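Local structure of chitin oligosaccharide binding protein NagB2 (Paenibacillus sp. FPU-7, 7EHU) at residues 405-410 against 415-420; 241-246 against 250-255; 59-64 against 332-337. The protein binds chitin oligosaccharides such as N,N'-diacetylchitobiose and N,N',N''-triacetylchitotriose as a bacterial extracellular solute-binding protein, probably for delivery to a sugar transporter. One frame throughout, in Å; residues are numbered along the deposited sequence.

Contact 1. Residues 405-410 against 415-420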
ATOM      1  N   GLN A 405      13.841  -1.693  11.079  1.00 14.14           N
ATOM      2  CA  GLN A 405      13.555  -1.687  12.508  1.00 15.12           C
ATOM      3  C   GLN A 405      14.854  -1.659  13.304  1.00 16.48           C
ATOM      4  O   GLN A 405      14.982  -0.903  14.279  1.00 18.04           O
ATOM      5  CB  GLN A 405      12.705  -2.905  12.864  1.00 14.89           C
ATOM      6  CG  GLN A 405      11.255  -2.810  12.406  1.00 14.93           C
ATOM      7  CD  GLN A 405      10.480  -4.081  12.654  1.00 14.99           C
ATOM      8  OE1 GLN A 405      11.024  -5.183  12.588  1.00 16.10           O
ATOM      9  NE2 GLN A 405       9.202  -3.941  12.963  1.00 15.65           N
ATOM     10  N   GLU A 406      15.841  -2.453  12.878  1.00 17.15           N
ATOM     11  CA  GLU A 406      17.157  -2.451  13.512  1.00 18.22           C
ATOM     12  C   GLU A 406      17.856  -1.113  13.332  1.00 18.67           C
ATOM     13  O   GLU A 406      18.509  -0.630  14.260  1.00 19.62           O
ATOM     14  CB  GLU A 406      17.994  -3.584  12.918  1.00 19.66           C
ATOM     15  CG  GLU A 406      17.481  -4.946  13.312  1.00 20.70           C
ATOM     16  CD  GLU A 406      18.095  -6.088  12.521  1.00 23.41           C
ATOM     17  OE1 GLU A 406      17.600  -7.220  12.657  1.00 25.88           O
ATOM     18  OE2 GLU A 406      19.035  -5.857  11.740  1.00 25.13           O
ATOM     19  N   LEU A 407      17.744  -0.508  12.145  1.00 18.82           N
ATOM     20  CA  LEU A 407      18.314   0.817  11.924  1.00 18.86           C
ATOM     21  C   LEU A 407      17.732   1.831  12.902  1.00 19.09           C
ATOM     22  O   LEU A 407      18.471   2.597  13.535  1.00 20.97           O
ATOM     23  CB  LEU A 407      18.036   1.247  10.483  1.00 18.90           C
ATOM     24  CG  LEU A 407      18.552   2.625  10.050  1.00 20.38           C
ATOM     25  CD1 LEU A 407      20.052   2.709  10.134  1.00 22.48           C
ATOM     26  CD2 LEU A 407      18.098   2.972   8.640  1.00 22.28           C
ATOM     27  N   LEU A 408      16.397   1.875  13.014  1.00 19.07           N
ATOM     28  CA  LEU A 408      15.776   2.869  13.882  1.00 20.20           C
ATOM     29  C   LEU A 408      16.089   2.607  15.348  1.00 21.26           C
ATOM     30  O   LEU A 408      16.133   3.549  16.146  1.00 22.86           O
ATOM     31  CB  LEU A 408      14.259   2.937  13.662  1.00 20.17           C
ATOM     32  CG  LEU A 408      13.743   3.422  12.303  1.00 19.93           C
ATOM     33  CD1 LEU A 408      12.261   3.824  12.379  1.00 20.02           C
ATOM     34  CD2 LEU A 408      14.591   4.554  11.783  1.00 21.39           C
ATOM     35  N   GLY A 409      16.339   1.349  15.711  1.00 21.09           N
ATOM     36  CA  GLY A 409      16.758   0.965  17.048  1.00 22.86           C
ATOM     37  C   GLY A 409      18.243   1.054  17.333  1.00 24.17           C
ATOM     38  O   GLY A 409      18.667   0.752  18.457  1.00 26.60           O
ATOM     39  N   GLY A 410      19.056   1.458  16.356  1.00 24.22           N
ATOM     40  CA  GLY A 410      20.480   1.657  16.566  1.00 25.63           C
ATOM     41  C   GLY A 410      21.324   0.407  16.509  1.00 26.32           C
ATOM     42  O   GLY A 410      22.512   0.460  16.848  1.00 27.16           O
ATOM     43  N   GLU A 415      25.172   1.908   6.687  1.00 20.81           N
ATOM     44  CA  GLU A 415      26.147   1.186   5.883  1.00 22.14           C
ATOM     45  C   GLU A 415      25.987  -0.326   6.038  1.00 21.21           C
ATOM     46  O   GLU A 415      26.042  -1.075   5.052  1.00 21.47           O
ATOM     47  CB  GLU A 415      27.549   1.632   6.307  1.00 24.18           C
ATOM     48  CG  GLU A 415      27.909   3.086   5.966  1.00 27.30           C
ATOM     49  CD  GLU A 415      27.221   4.137   6.842  1.00 29.37           C
ATOM     50  OE1 GLU A 415      26.791   3.825   7.974  1.00 29.17           O
ATOM     51  OE2 GLU A 415      27.171   5.307   6.411  1.00 31.52           O
ATOM     52  N   LYS A 416      25.803  -0.799   7.270  1.00 20.68           N
ATOM     53  CA  LYS A 416      25.620  -2.230   7.480  1.00 20.80           C
ATOM     54  C   LYS A 416      24.265  -2.683   6.948  1.00 19.12           C
ATOM     55  O   LYS A 416      24.136  -3.820   6.469  1.00 19.48           O
ATOM     56  CB  LYS A 416      25.785  -2.551   8.970  1.00 23.73           C
ATOM     57  CG  LYS A 416      27.183  -2.291   9.536  1.00 27.34           C
ATOM     58  CD  LYS A 416      28.231  -3.198   8.947  1.00 31.30           C
ATOM     59  CE  LYS A 416      29.252  -3.592  10.008  1.00 34.31           C
ATOM     60  NZ  LYS A 416      30.600  -3.767   9.415  1.00 36.09           N
ATOM     61  N   LEU A 417      23.256  -1.811   6.994  1.00 17.65           N
ATOM     62  CA  LEU A 417      21.966  -2.160   6.411  1.00 16.45           C
ATOM     63  C   LEU A 417      22.102  -2.458   4.920  1.00 15.74           C
ATOM     64  O   LEU A 417      21.618  -3.488   4.438  1.00 15.90           O
ATOM     65  CB  LEU A 417      20.953  -1.037   6.647  1.00 16.60           C
ATOM     66  CG  LEU A 417      19.548  -1.290   6.070  1.00 16.60           C
ATOM     67  CD1 LEU A 417      18.473  -0.688   6.965  1.00 16.47           C
ATOM     68  CD2 LEU A 417      19.418  -0.779   4.658  1.00 15.89           C
ATOM     69  N   VAL A 418      22.743  -1.562   4.163  1.00 16.27           N
ATOM     70  CA  VAL A 418      22.781  -1.786   2.721  1.00 16.36           C
ATOM     71  C   VAL A 418      23.645  -3.005   2.395  1.00 16.70           C
ATOM     72  O   VAL A 418      23.376  -3.715   1.421  1.00 16.29           O
ATOM     73  CB  VAL A 418      23.186  -0.529   1.922  1.00 17.02           C
ATOM     74  CG1 VAL A 418      22.119   0.590   2.052  1.00 16.66           C
ATOM     75  CG2 VAL A 418      24.574  -0.010   2.332  1.00 18.62           C
ATOM     76  N   GLU A 419      24.682  -3.274   3.200  1.00 18.23           N
ATOM     77  CA  GLU A 419      25.496  -4.475   3.005  1.00 19.85           C
ATOM     78  C   GLU A 419      24.654  -5.736   3.201  1.00 18.24           C
ATOM     79  O   GLU A 419      24.706  -6.673   2.389  1.00 19.06           O
ATOM     80  CB  GLU A 419      26.697  -4.446   3.972  1.00 22.80           C
ATOM     81  CG  GLU A 419      27.584  -5.689   3.969  1.00 27.14           C
ATOM     82  CD  GLU A 419      28.610  -5.729   5.114  1.00 31.51           C
ATOM     83  OE1 GLU A 419      28.234  -5.637   6.304  1.00 32.43           O
ATOM     84  OE2 GLU A 419      29.810  -5.864   4.815  1.00 34.55           O
ATOM     85  N   LYS A 420      23.871  -5.769   4.283  1.00 18.22           N
ATOM     86  CA  LYS A 420      22.989  -6.901   4.553  1.00 18.68           C
ATOM     87  C   LYS A 420      21.956  -7.060   3.444  1.00 17.55           C
ATOM     88  O   LYS A 420      21.676  -8.178   2.994  1.00 18.42           O
ATOM     89  CB  LYS A 420      22.324  -6.675   5.916  1.00 20.62           C
ATOM     90  CG  LYS A 420      21.349  -7.737   6.414  1.00 23.99           C
ATOM     91  CD  LYS A 420      20.749  -7.292   7.759  1.00 26.19           C
ATOM     92  CE  LYS A 420      19.571  -8.150   8.211  1.00 27.86           C
ATOM     93  NZ  LYS A 420      18.692  -7.461   9.239  1.00 29.15           N
TER
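Glu-406 and Leu-407 on one helix meet Lys-420 and Leu-417 on the next, across a helical hairpin in which helix 394-408 turns back through a short loop into helix 414-430. The ionic part of the contact is a salt bridge: Lys-420 NZ donates to Glu-406 OE2 at 3.0 Å, while OE1 of the same carboxylate stays farther from NZ, at 3.6 Å. The ammonium stands above the carboxylate plane, 35° out of it. Lys-420 reaches this spot with its chain stretched to full length, CG anti to the backbone N (chi1 180°), and comes in at about a right angle to the glutamate. NZ is also bonded to Ser-403 OG, one turn earlier on the glutamate's own helix, so the lysine tip is tied to that helix by two side chains.

The apolar part is a leucine pair where the two segments come closest, the CA atoms of Leu-407 and Leu-417 being 7.3 Å apart. The Leu-417 CD1 methyl does the touching. It sits 4.0 Å from Leu-407 CB and equally near Leu-407 CD2, the two side chains crossing at about a right angle. Both leucines are buried, and Phe-236 of helix 230-244 packs against Leu-417 as well.

Hydrogen bonds finish the first helix. Gly-410, with a positive phi of 82°, closes a Schellman motif. Leu-407 O accepts two bonds, one from the side-chain ammonium of Lys-240 and one from Gly-410 N at 3.1 Å.

Contact 2. Residues 241-246 against 250-255; sequences DLKDKG and PNVLGL
Lys-243 reaches across to Pro-250 and Val-252 where helix 230-244 ends in a Schellman motif at Gly-246 and the chain swings off at roughly a right angle into a loop with a short 3-10 turn. The lysine and valine side chains cross obliquely: Lys-243 CE lies 3.8 Å from Val-252 CG1, so the meeting is between the methylene chain and one methyl branch. That branch occupies the crowded position between the valine's backbone N and carbonyl carbon (chi1 54°). The lysine is not extended. Bends at chi2 (72°) and chi4 carry its amino group past the valine to the backbone of Pro-250, with NZ 4.0 Å from Pro-250 CA. The polar link there is indirect, made through a water that accepts from Lys-243 NZ at 3.0 Å and donates to Pro-250 O at 3.3 Å. With an alanine here, the water would probably lose its ammonium donor, and Val-252 CG1 its covering methylenes, opening a gap between helix end and loop. On the helix itself, Lys-245 and Asp-241 form a salt bridge one turn apart: Lys-245 NZ meets the syn lone pair of Asp-241 OD2 at 2.7 Å.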
ATOM      1  N   ASP A 241      18.743   9.831  10.086  1.00 17.91           N
ATOM      2  CA  ASP A 241      18.852  11.182  10.631  1.00 18.78           C
ATOM      3  C   ASP A 241      17.500  11.701  11.118  1.00 17.31           C
ATOM      4  O   ASP A 241      17.437  12.408  12.125  1.00 18.25           O
ATOM      5  CB  ASP A 241      19.477  12.147   9.612  1.00 20.76           C
ATOM      6  CG  ASP A 241      20.003  13.428  10.266  1.00 21.87           C
ATOM      7  OD1 ASP A 241      20.942  13.335  11.100  1.00 23.45           O
ATOM      8  OD2 ASP A 241      19.482  14.525   9.960  1.00 22.57           O
ATOM      9  N   LEU A 242      16.406  11.333  10.451  1.00 16.38           N
ATOM     10  CA  LEU A 242      15.094  11.756  10.925  1.00 14.85           C
ATOM     11  C   LEU A 242      14.807  11.202  12.316  1.00 16.09           C
ATOM     12  O   LEU A 242      14.162  11.863  13.135  1.00 17.60           O
ATOM     13  CB  LEU A 242      14.014  11.257   9.971  1.00 14.52           C
ATOM     14  CG  LEU A 242      13.940  11.886   8.582  1.00 14.75           C
ATOM     15  CD1 LEU A 242      12.899  11.165   7.753  1.00 15.22           C
ATOM     16  CD2 LEU A 242      13.628  13.373   8.650  1.00 15.07           C
ATOM     17  N   LYS A 243      15.216   9.959  12.576  1.00 16.65           N
ATOM     18  CA  LYS A 243      15.046   9.385  13.908  1.00 18.32           C
ATOM     19  C   LYS A 243      16.005  10.021  14.909  1.00 19.93           C
ATOM     20  O   LYS A 243      15.591  10.369  16.021  1.00 20.41           O
ATOM     21  CB  LYS A 243      15.255   7.869  13.828  1.00 18.95           C
ATOM     22  CG  LYS A 243      15.104   7.063  15.132  1.00 21.71           C
ATOM     23  CD  LYS A 243      13.664   6.951  15.610  1.00 24.60           C
ATOM     24  CE  LYS A 243      13.573   6.207  16.943  1.00 26.42           C
ATOM     25  NZ  LYS A 243      14.179   6.966  18.086  1.00 27.70           N
ATOM     26  N   ASP A 244      17.280  10.196  14.520  1.00 20.68           N
ATOM     27  CA  ASP A 244      18.285  10.773  15.419  1.00 22.16           C
ATOM     28  C   ASP A 244      17.869  12.148  15.915  1.00 21.40           C
ATOM     29  O   ASP A 244      18.169  12.526  17.057  1.00 22.68           O
ATOM     30  CB  ASP A 244      19.630  10.923  14.695  1.00 23.42           C
ATOM     31  CG  ASP A 244      20.344   9.606  14.487  1.00 24.63           C
ATOM     32  OD1 ASP A 244      20.021   8.638  15.204  1.00 24.46           O
ATOM     33  OD2 ASP A 244      21.232   9.536  13.596  1.00 25.65           O
ATOM     34  N   LYS A 245      17.233  12.935  15.049  1.00 20.54           N
ATOM     35  CA  LYS A 245      16.818  14.290  15.373  1.00 20.65           C
ATOM     36  C   LYS A 245      15.541  14.333  16.209  1.00 20.50           C
ATOM     37  O   LYS A 245      15.137  15.419  16.637  1.00 21.56           O
ATOM     38  CB  LYS A 245      16.588  15.068  14.060  1.00 22.28           C
ATOM     39  CG  LYS A 245      17.859  15.390  13.249  1.00 24.04           C
ATOM     40  CD  LYS A 245      18.337  16.823  13.447  1.00 25.00           C
ATOM     41  CE  LYS A 245      19.677  17.098  12.748  1.00 26.21           C
ATOM     42  NZ  LYS A 245      19.624  16.938  11.269  1.00 27.93           N
ATOM     43  N   GLY A 246      14.876  13.199  16.435  1.00 19.47           N
ATOM     44  CA  GLY A 246      13.583  13.218  17.093  1.00 19.42           C
ATOM     45  C   GLY A 246      12.432  13.621  16.196  1.00 18.62           C
ATOM     46  O   GLY A 246      11.350  13.962  16.687  1.00 19.17           O
ATOM     47  N   PRO A 250       9.675   8.998  18.780  1.00 19.85           N
ATOM     48  CA  PRO A 250      10.631   8.098  19.451  1.00 21.05           C
ATOM     49  C   PRO A 250      10.051   6.761  19.812  1.00 21.62           C
ATOM     50  O   PRO A 250      10.823   5.835  20.073  1.00 22.38           O
ATOM     51  CB  PRO A 250      11.037   8.862  20.723  1.00 22.82           C
ATOM     52  CG  PRO A 250       9.949   9.843  20.952  1.00 22.97           C
ATOM     53  CD  PRO A 250       9.493  10.243  19.549  1.00 21.02           C
ATOM     54  N   ASN A 251       8.730   6.609  19.879  1.00 21.25           N
ATOM     55  CA  ASN A 251       8.180   5.300  20.193  1.00 22.92           C
ATOM     56  C   ASN A 251       7.744   4.531  18.961  1.00 18.48           C
ATOM     57  O   ASN A 251       6.942   3.599  19.081  1.00 19.63           O
ATOM     58  CB  ASN A 251       7.042   5.396  21.193  1.00 28.49           C
ATOM     59  CG  ASN A 251       6.854   4.108  21.985  1.00 32.60           C
ATOM     60  OD1 ASN A 251       7.773   3.297  22.139  1.00 34.54           O
ATOM     61  ND2 ASN A 251       5.653   3.933  22.514  1.00 34.70           N
ATOM     62  N   VAL A 252       8.314   4.858  17.797  1.00 16.82           N
ATOM     63  CA  VAL A 252       7.988   4.163  16.551  1.00 16.07           C
ATOM     64  C   VAL A 252       8.049   2.646  16.712  1.00 15.43           C
ATOM     65  O   VAL A 252       7.177   1.925  16.209  1.00 15.75           O
ATOM     66  CB  VAL A 252       8.898   4.667  15.413  1.00 15.94           C
ATOM     67  CG1 VAL A 252      10.372   4.557  15.785  1.00 16.76           C
ATOM     68  CG2 VAL A 252       8.604   3.904  14.104  1.00 15.21           C
ATOM     69  N   LEU A 253       9.074   2.131  17.397  1.00 16.29           N
ATOM     70  CA  LEU A 253       9.224   0.680  17.497  1.00 16.97           C
ATOM     71  C   LEU A 253       8.315   0.069  18.558  1.00 18.46           C
ATOM     72  O   LEU A 253       8.214  -1.163  18.624  1.00 19.42           O
ATOM     73  CB  LEU A 253      10.690   0.283  17.737  1.00 18.04           C
ATOM     74  CG  LEU A 253      11.686   0.719  16.660  1.00 19.45           C
ATOM     75  CD1 LEU A 253      13.098   0.239  17.012  1.00 20.83           C
ATOM     76  CD2 LEU A 253      11.293   0.198  15.275  1.00 19.25           C
ATOM     77  N   GLY A 254       7.621   0.888  19.344  1.00 18.78           N
ATOM     78  CA  GLY A 254       6.683   0.406  20.336  1.00 19.17           C
ATOM     79  C   GLY A 254       5.234   0.499  19.911  1.00 17.92           C
ATOM     80  O   GLY A 254       4.343   0.208  20.720  1.00 20.08           O
ATOM     81  N   LEU A 255       4.970   0.888  18.662  1.00 15.42           N
ATOM     82  CA  LEU A 255       3.617   1.126  18.189  1.00 14.82           C
ATOM     83  C   LEU A 255       3.343   0.297  16.950  1.00 14.55           C
ATOM     84  O   LEU A 255       4.210   0.164  16.082  1.00 17.17           O
ATOM     85  CB  LEU A 255       3.452   2.598  17.819  1.00 15.03           C
ATOM     86  CG  LEU A 255       3.554   3.565  18.995  1.00 16.35           C
ATOM     87  CD1 LEU A 255       3.714   4.996  18.460  1.00 16.71           C
ATOM     88  CD2 LEU A 255       2.341   3.487  19.909  1.00 17.75           C
TER
HETATM   89  O   HOH W   1      13.931   6.195  20.973  1.00 31.44           O

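Contact 3. Residues 59-64 against 332-337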
ATOM      1  N   ALA A  59     -27.151 -15.086  -3.832  1.00 17.23           N
ATOM      2  CA  ALA A  59     -28.519 -15.113  -4.346  1.00 18.09           C
ATOM      3  C   ALA A  59     -28.542 -15.458  -5.832  1.00 19.01           C
ATOM      4  O   ALA A  59     -29.478 -16.103  -6.317  1.00 20.75           O
ATOM      5  CB  ALA A  59     -29.181 -13.751  -4.107  1.00 19.35           C
ATOM      6  N   GLU A  60     -27.510 -15.050  -6.563  1.00 19.15           N
ATOM      7  CA  GLU A  60     -27.450 -15.264  -8.000  1.00 19.69           C
ATOM      8  C   GLU A  60     -26.998 -16.669  -8.365  1.00 19.67           C
ATOM      9  O   GLU A  60     -27.349 -17.169  -9.437  1.00 20.82           O
ATOM     10  CB  GLU A  60     -26.483 -14.240  -8.600  1.00 22.09           C
ATOM     11  CG  GLU A  60     -26.436 -14.212 -10.103  1.00 26.18           C
ATOM     12  CD  GLU A  60     -25.342 -13.318 -10.622  1.00 28.92           C
ATOM     13  OE1 GLU A  60     -24.690 -13.710 -11.614  1.00 31.06           O
ATOM     14  OE2 GLU A  60     -25.118 -12.253 -10.008  1.00 28.85           O
ATOM     15  N   VAL A  61     -26.219 -17.311  -7.504  1.00 19.42           N
ATOM     16  CA  VAL A  61     -25.662 -18.631  -7.770  1.00 19.91           C
ATOM     17  C   VAL A  61     -26.155 -19.581  -6.687  1.00 20.76           C
ATOM     18  O   VAL A  61     -25.442 -19.843  -5.704  1.00 20.02           O
ATOM     19  CB  VAL A  61     -24.127 -18.579  -7.826  1.00 19.37           C
ATOM     20  CG1 VAL A  61     -23.563 -19.943  -8.243  1.00 20.12           C
ATOM     21  CG2 VAL A  61     -23.642 -17.471  -8.782  1.00 20.24           C
ATOM     22  N   PRO A  62     -27.372 -20.099  -6.815  1.00 21.56           N
ATOM     23  CA  PRO A  62     -27.860 -21.062  -5.829  1.00 22.79           C
ATOM     24  C   PRO A  62     -26.866 -22.205  -5.702  1.00 22.90           C
ATOM     25  O   PRO A  62     -26.272 -22.656  -6.687  1.00 23.56           O
ATOM     26  CB  PRO A  62     -29.194 -21.535  -6.408  1.00 23.71           C
ATOM     27  CG  PRO A  62     -29.587 -20.542  -7.430  1.00 23.99           C
ATOM     28  CD  PRO A  62     -28.399 -19.708  -7.794  1.00 23.32           C
ATOM     29  N   GLY A  63     -26.669 -22.647  -4.478  1.00 21.60           N
ATOM     30  CA  GLY A  63     -25.724 -23.687  -4.183  1.00 19.71           C
ATOM     31  C   GLY A  63     -24.381 -23.184  -3.697  1.00 18.64           C
ATOM     32  O   GLY A  63     -23.653 -23.944  -3.052  1.00 19.10           O
ATOM     33  N   ALA A  64     -24.042 -21.924  -3.961  1.00 18.44           N
ATOM     34  CA  ALA A  64     -22.727 -21.395  -3.636  1.00 17.75           C
ATOM     35  C   ALA A  64     -22.756 -20.671  -2.295  1.00 18.59           C
ATOM     36  O   ALA A  64     -23.604 -19.800  -2.066  1.00 20.05           O
ATOM     37  CB  ALA A  64     -22.282 -20.432  -4.737  1.00 18.20           C
ATOM     38  N   VAL A 332     -17.036 -17.954  -8.843  1.00 11.94           N
ATOM     39  CA  VAL A 332     -15.980 -16.955  -8.899  1.00 12.51           C
ATOM     40  C   VAL A 332     -16.299 -15.908  -9.953  1.00 12.00           C
ATOM     41  O   VAL A 332     -16.113 -14.709  -9.723  1.00 11.53           O
ATOM     42  CB  VAL A 332     -14.618 -17.637  -9.152  1.00 13.53           C
ATOM     43  CG1 VAL A 332     -13.593 -16.635  -9.677  1.00 14.00           C
ATOM     44  CG2 VAL A 332     -14.101 -18.317  -7.901  1.00 15.11           C
ATOM     45  N   LYS A 333     -16.767 -16.340 -11.121  1.00 11.43           N
ATOM     46  CA  LYS A 333     -17.105 -15.376 -12.161  1.00 12.39           C
ATOM     47  C   LYS A 333     -18.212 -14.441 -11.690  1.00 11.14           C
ATOM     48  O   LYS A 333     -18.177 -13.241 -11.971  1.00 11.94           O
ATOM     49  CB  LYS A 333     -17.540 -16.104 -13.429  1.00 15.82           C
ATOM     50  CG  LYS A 333     -16.415 -16.803 -14.171  1.00 19.99           C
ATOM     51  CD  LYS A 333     -16.802 -17.116 -15.624  1.00 24.01           C
ATOM     52  CE  LYS A 333     -16.453 -18.532 -16.052  1.00 27.54           C
ATOM     53  NZ  LYS A 333     -17.199 -18.903 -17.291  1.00 29.06           N
ATOM     54  N   ALA A 334     -19.209 -14.977 -10.987  1.00 11.81           N
ATOM     55  CA  ALA A 334     -20.291 -14.143 -10.470  1.00 11.98           C
ATOM     56  C   ALA A 334     -19.775 -13.144  -9.443  1.00 11.44           C
ATOM     57  O   ALA A 334     -20.218 -11.989  -9.412  1.00 11.97           O
ATOM     58  CB  ALA A 334     -21.409 -15.015  -9.883  1.00 13.15           C
ATOM     59  N   PHE A 335     -18.839 -13.572  -8.598  1.00 11.12           N
ATOM     60  CA  PHE A 335     -18.249 -12.653  -7.640  1.00 10.66           C
ATOM     61  C   PHE A 335     -17.523 -11.517  -8.360  1.00  9.96           C
ATOM     62  O   PHE A 335     -17.683 -10.341  -8.007  1.00  9.93           O
ATOM     63  CB  PHE A 335     -17.270 -13.384  -6.715  1.00 11.30           C
ATOM     64  CG  PHE A 335     -16.480 -12.439  -5.848  1.00 10.59           C
ATOM     65  CD1 PHE A 335     -17.062 -11.853  -4.732  1.00 11.31           C
ATOM     66  CD2 PHE A 335     -15.193 -12.079  -6.183  1.00 11.18           C
ATOM     67  CE1 PHE A 335     -16.370 -10.956  -3.956  1.00 11.57           C
ATOM     68  CE2 PHE A 335     -14.487 -11.170  -5.398  1.00 11.48           C
ATOM     69  CZ  PHE A 335     -15.083 -10.597  -4.297  1.00 12.28           C
ATOM     70  N   ILE A 336     -16.722 -11.848  -9.377  1.00  9.54           N
ATOM     71  CA  ILE A 336     -16.010 -10.813 -10.129  1.00 10.02           C
ATOM     72  C   ILE A 336     -17.012  -9.833 -10.737  1.00  9.84           C
ATOM     73  O   ILE A 336     -16.853  -8.608 -10.651  1.00 10.21           O
ATOM     74  CB  ILE A 336     -15.077 -11.438 -11.185  1.00  9.51           C
ATOM     75  CG1 ILE A 336     -13.940 -12.219 -10.514  1.00 10.20           C
ATOM     76  CG2 ILE A 336     -14.522 -10.384 -12.150  1.00 10.02           C
ATOM     77  CD1 ILE A 336     -13.211 -13.129 -11.446  1.00 10.93           C
ATOM     78  N   LYS A 337     -18.069 -10.377 -11.343  1.00 11.05           N
ATOM     79  CA  LYS A 337     -19.106  -9.561 -11.960  1.00 11.13           C
ATOM     80  C   LYS A 337     -19.723  -8.590 -10.968  1.00 11.34           C
ATOM     81  O   LYS A 337     -20.041  -7.439 -11.319  1.00 12.10           O
ATOM     82  CB  LYS A 337     -20.185 -10.479 -12.536  1.00 13.08           C
ATOM     83  CG  LYS A 337     -21.382  -9.744 -13.131  1.00 15.52           C
ATOM     84  CD  LYS A 337     -22.551 -10.667 -13.488  1.00 17.80           C
ATOM     85  CE  LYS A 337     -23.158 -11.306 -12.279  1.00 21.38           C
ATOM     86  NZ  LYS A 337     -24.322 -10.523 -11.741  1.00 23.29           N
TER
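The Glu-60 carboxylate has different neighbours on its two faces. Over one face lies a methyl group, Ala-334 CB, almost straight above OE1 and 3.9 Å from it. Toward the other face comes the ammonium of Lys-337, whose NZ donates to Glu-60 OE2 at 2.6 Å in a salt bridge, on the syn side but 32° out of the carboxylate plane. At the oxygen edge stands Lys-337 CE, doubtfully close at 2.9 Å from Glu-60 OE1. OE2 takes a second bond from Asn-338 ND2, so two donors grip the one oxygen and probably limit the group's rotation. The two charged chains come from opposite directions. Glu-60 is extended, with CG anti to the backbone N (chi1 -173°), whereas Lys-337 is folded at chi3 and chi4.

These residues lie at the foot of a beta-alpha-beta crossover: strand 30-36, helix 44-60 and strand 64-70, the two strands parallel, with helix 326-339 packed beside the helix. Phe-335 of that neighbouring helix turns inward to Leu-50 and Val-53, its ring roughly parallel to that of Phe-339.

Val-61, just past the helix end, supplies the apolar contact. Its CG2, anti to the carbonyl carbon, presses on Ala-334 CB at 3.5 Å, tighter than usual for two carbons. A type II turn then leads from Val-61 to Ala-64, with Gly-63 at positive phi and Ala-64 N bonded to Val-61 O at 3.1 Å.

How the contacts relate
Contacts 1 and 2 are neighbours, their centres 14 Å apart, although contact 2 closes along the chain before contact 1 opens. They touch: Leu-408 CD1 packs on Val-252 CG1 at 4.0 Å, and Leu-253 CD1 lies 3.5 Å from Gln-405 O, so the end of helix 394-408 lies against the loop of contact 2. Contact 3 sits on the opposite side of the chain's centre, about 49 Å from contact 1 and 48 Å from contact 2 between centres, yet the loop it closes encloses contact 2. This spread is consistent with the two-lobed architecture of solute-binding proteins, with the bound glycan between the lobes. Pocket residues fall between 37 and 389, before contact 1.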